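Side-chain contact in vacuolar aminopeptidase 1 (Saccharomyces cerevisiae, PDB 5JGF), which removes N-terminal amino acids from peptides in the yeast vacuole as a zinc-dependent, dodecameric aminopeptidase and is the major cargo of the cytoplasm-to-vacuole targeting pathway: residues K60-T63 and N69-A72. Residues are numbered along the deposited sequence; the frame is centred on the assembly and turned at random.
Sequences KFYT and NLSA
In Tyr62, CG sits between the backbone N and the carbonyl carbon (chi1 76°). In Leu70, CG is anti to the backbone N (chi1 179°), and CD1 comes within 4.1 Å of Tyr62 CD2, oblique to the ring. Tyr62 CB also lies 4.0 Å from Ala72 CB, its partner in an antiparallel non-hydrogen-bonded pair. The hydroxyl end of Tyr62 leads away from strand 69-76. Its OH is hydrogen-bonded to Asp37 OD1 of helix 25-38, the helix that packs on this face.

Thr63 and Ser71 form the next, hydrogen-bonded pair. Thr63 N donates to Ser71 O at 2.9 Å, and Ser71 N returns a straighter bond to Thr63 O at 3.0 Å. Ser71 O also receives a CA-H...O contact from Tyr62 CA at 3.0 Å. On the opposite face, Thr63 CG2 is 4.3 Å from Ser71 CB, and Leu312 of helix 312-324 touches both side chains. Thr63 OG1 is hydrogen-bonded to Leu44 O, and Ser71 OG to Thr293 OG1.

Strands 58-65 and 69-76 form a beta hairpin within the large mixed sheet. Backbone bonds set its register, apolar contacts pack both faces, and the hydroxyls tie it to Leu44, strand 289-295 and helix 25-38.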
ATOM      1  N   LYS D  60     -37.747 -39.633 -41.381  1.00 18.59           N
ATOM      2  CA  LYS D  60     -36.930 -39.427 -40.192  1.00 18.62           C
ATOM      3  C   LYS D  60     -35.462 -39.619 -40.551  1.00 18.66           C
ATOM      4  O   LYS D  60     -35.066 -40.686 -41.029  1.00 18.57           O
ATOM      5  CB  LYS D  60     -37.344 -40.421 -39.105  1.00 17.07           C
ATOM      6  CG  LYS D  60     -38.800 -40.279 -38.692  1.00 18.02           C
ATOM      7  CD  LYS D  60     -39.240 -41.403 -37.773  1.00 20.37           C
ATOM      8  CE  LYS D  60     -40.730 -41.305 -37.465  1.00 22.21           C
ATOM      9  NZ  LYS D  60     -41.207 -42.499 -36.714  1.00 21.60           N
ATOM     10  N   PHE D  61     -34.657 -38.583 -40.326  1.00 17.92           N
ATOM     11  CA  PHE D  61     -33.237 -38.653 -40.648  1.00 17.33           C
ATOM     12  C   PHE D  61     -32.360 -37.978 -39.600  1.00 17.03           C
ATOM     13  O   PHE D  61     -32.843 -37.379 -38.638  1.00 14.98           O
ATOM     14  CB  PHE D  61     -32.948 -37.960 -41.986  1.00 19.41           C
ATOM     15  CG  PHE D  61     -33.967 -38.229 -43.062  1.00 20.87           C
ATOM     16  CD1 PHE D  61     -35.172 -37.534 -43.089  1.00 19.57           C
ATOM     17  CD2 PHE D  61     -33.711 -39.164 -44.057  1.00 21.94           C
ATOM     18  CE1 PHE D  61     -36.109 -37.769 -44.093  1.00 22.68           C
ATOM     19  CE2 PHE D  61     -34.646 -39.405 -45.066  1.00 21.49           C
ATOM     20  CZ  PHE D  61     -35.843 -38.706 -45.082  1.00 21.35           C
ATOM     21  N   TYR D  62     -31.056 -38.090 -39.806  1.00 16.92           N
ATOM     22  CA  TYR D  62     -30.084 -37.432 -38.947  1.00 16.57           C
ATOM     23  C   TYR D  62     -28.750 -37.436 -39.669  1.00 17.16           C
ATOM     24  O   TYR D  62     -28.503 -38.279 -40.532  1.00 16.48           O
ATOM     25  CB  TYR D  62     -29.963 -38.116 -37.575  1.00 15.18           C
ATOM     26  CG  TYR D  62     -29.183 -39.415 -37.537  1.00 16.79           C
ATOM     27  CD1 TYR D  62     -29.791 -40.633 -37.849  1.00 16.14           C
ATOM     28  CD2 TYR D  62     -27.841 -39.431 -37.152  1.00 15.69           C
ATOM     29  CE1 TYR D  62     -29.084 -41.830 -37.771  1.00 16.91           C
ATOM     30  CE2 TYR D  62     -27.126 -40.621 -37.072  1.00 17.66           C
ATOM     31  CZ  TYR D  62     -27.753 -41.817 -37.381  1.00 17.61           C
ATOM     32  OH  TYR D  62     -27.051 -42.993 -37.291  1.00 18.90           O
ATOM     33  N   THR D  63     -27.905 -36.464 -39.342  1.00 15.23           N
ATOM     34  CA  THR D  63     -26.590 -36.379 -39.948  1.00 14.31           C
ATOM     35  C   THR D  63     -25.610 -35.998 -38.849  1.00 15.47           C
ATOM     36  O   THR D  63     -26.015 -35.552 -37.771  1.00 14.64           O
ATOM     37  CB  THR D  63     -26.546 -35.331 -41.085  1.00 14.56           C
ATOM     38  OG1 THR D  63     -25.284 -35.413 -41.758  1.00 15.19           O
ATOM     39  CG2 THR D  63     -26.736 -33.916 -40.534  1.00 15.41           C
ATOM     40  N   ASN D  69     -21.099 -33.210 -33.763  1.00 13.42           N
ATOM     41  CA  ASN D  69     -22.186 -32.270 -34.047  1.00 14.82           C
ATOM     42  C   ASN D  69     -23.252 -33.106 -34.766  1.00 16.07           C
ATOM     43  O   ASN D  69     -23.027 -33.575 -35.882  1.00 16.46           O
ATOM     44  CB  ASN D  69     -21.608 -31.173 -34.955  1.00 13.71           C
ATOM     45  CG  ASN D  69     -22.587 -30.050 -35.286  1.00 12.99           C
ATOM     46  OD1 ASN D  69     -22.311 -29.256 -36.188  1.00 14.98           O
ATOM     47  ND2 ASN D  69     -23.702 -29.961 -34.570  1.00 13.80           N
ATOM     48  N   LEU D  70     -24.398 -33.303 -34.121  1.00 15.57           N
ATOM     49  CA  LEU D  70     -25.459 -34.127 -34.696  1.00 15.37           C
ATOM     50  C   LEU D  70     -26.799 -33.417 -34.807  1.00 16.88           C
ATOM     51  O   LEU D  70     -27.171 -32.625 -33.943  1.00 14.51           O
ATOM     52  CB  LEU D  70     -25.619 -35.403 -33.858  1.00 14.90           C
ATOM     53  CG  LEU D  70     -26.693 -36.438 -34.232  1.00 15.01           C
ATOM     54  CD1 LEU D  70     -26.275 -37.801 -33.723  1.00 17.34           C
ATOM     55  CD2 LEU D  70     -28.041 -36.041 -33.649  1.00 14.56           C
ATOM     56  N   SER D  71     -27.515 -33.699 -35.891  1.00 14.40           N
ATOM     57  CA  SER D  71     -28.832 -33.117 -36.103  1.00 15.29           C
ATOM     58  C   SER D  71     -29.796 -34.217 -36.518  1.00 15.92           C
ATOM     59  O   SER D  71     -29.589 -34.884 -37.532  1.00 13.97           O
ATOM     60  CB  SER D  71     -28.792 -32.044 -37.189  1.00 16.03           C
ATOM     61  OG  SER D  71     -30.078 -31.470 -37.366  1.00 16.85           O
ATOM     62  N   ALA D  72     -30.831 -34.418 -35.711  1.00 14.99           N
ATOM     63  CA  ALA D  72     -31.844 -35.425 -35.997  1.00 15.31           C
ATOM     64  C   ALA D  72     -33.096 -34.649 -36.357  1.00 16.23           C
ATOM     65  O   ALA D  72     -33.425 -33.658 -35.701  1.00 15.75           O
ATOM     66  CB  ALA D  72     -32.096 -36.286 -34.769  1.00 14.00           C
TER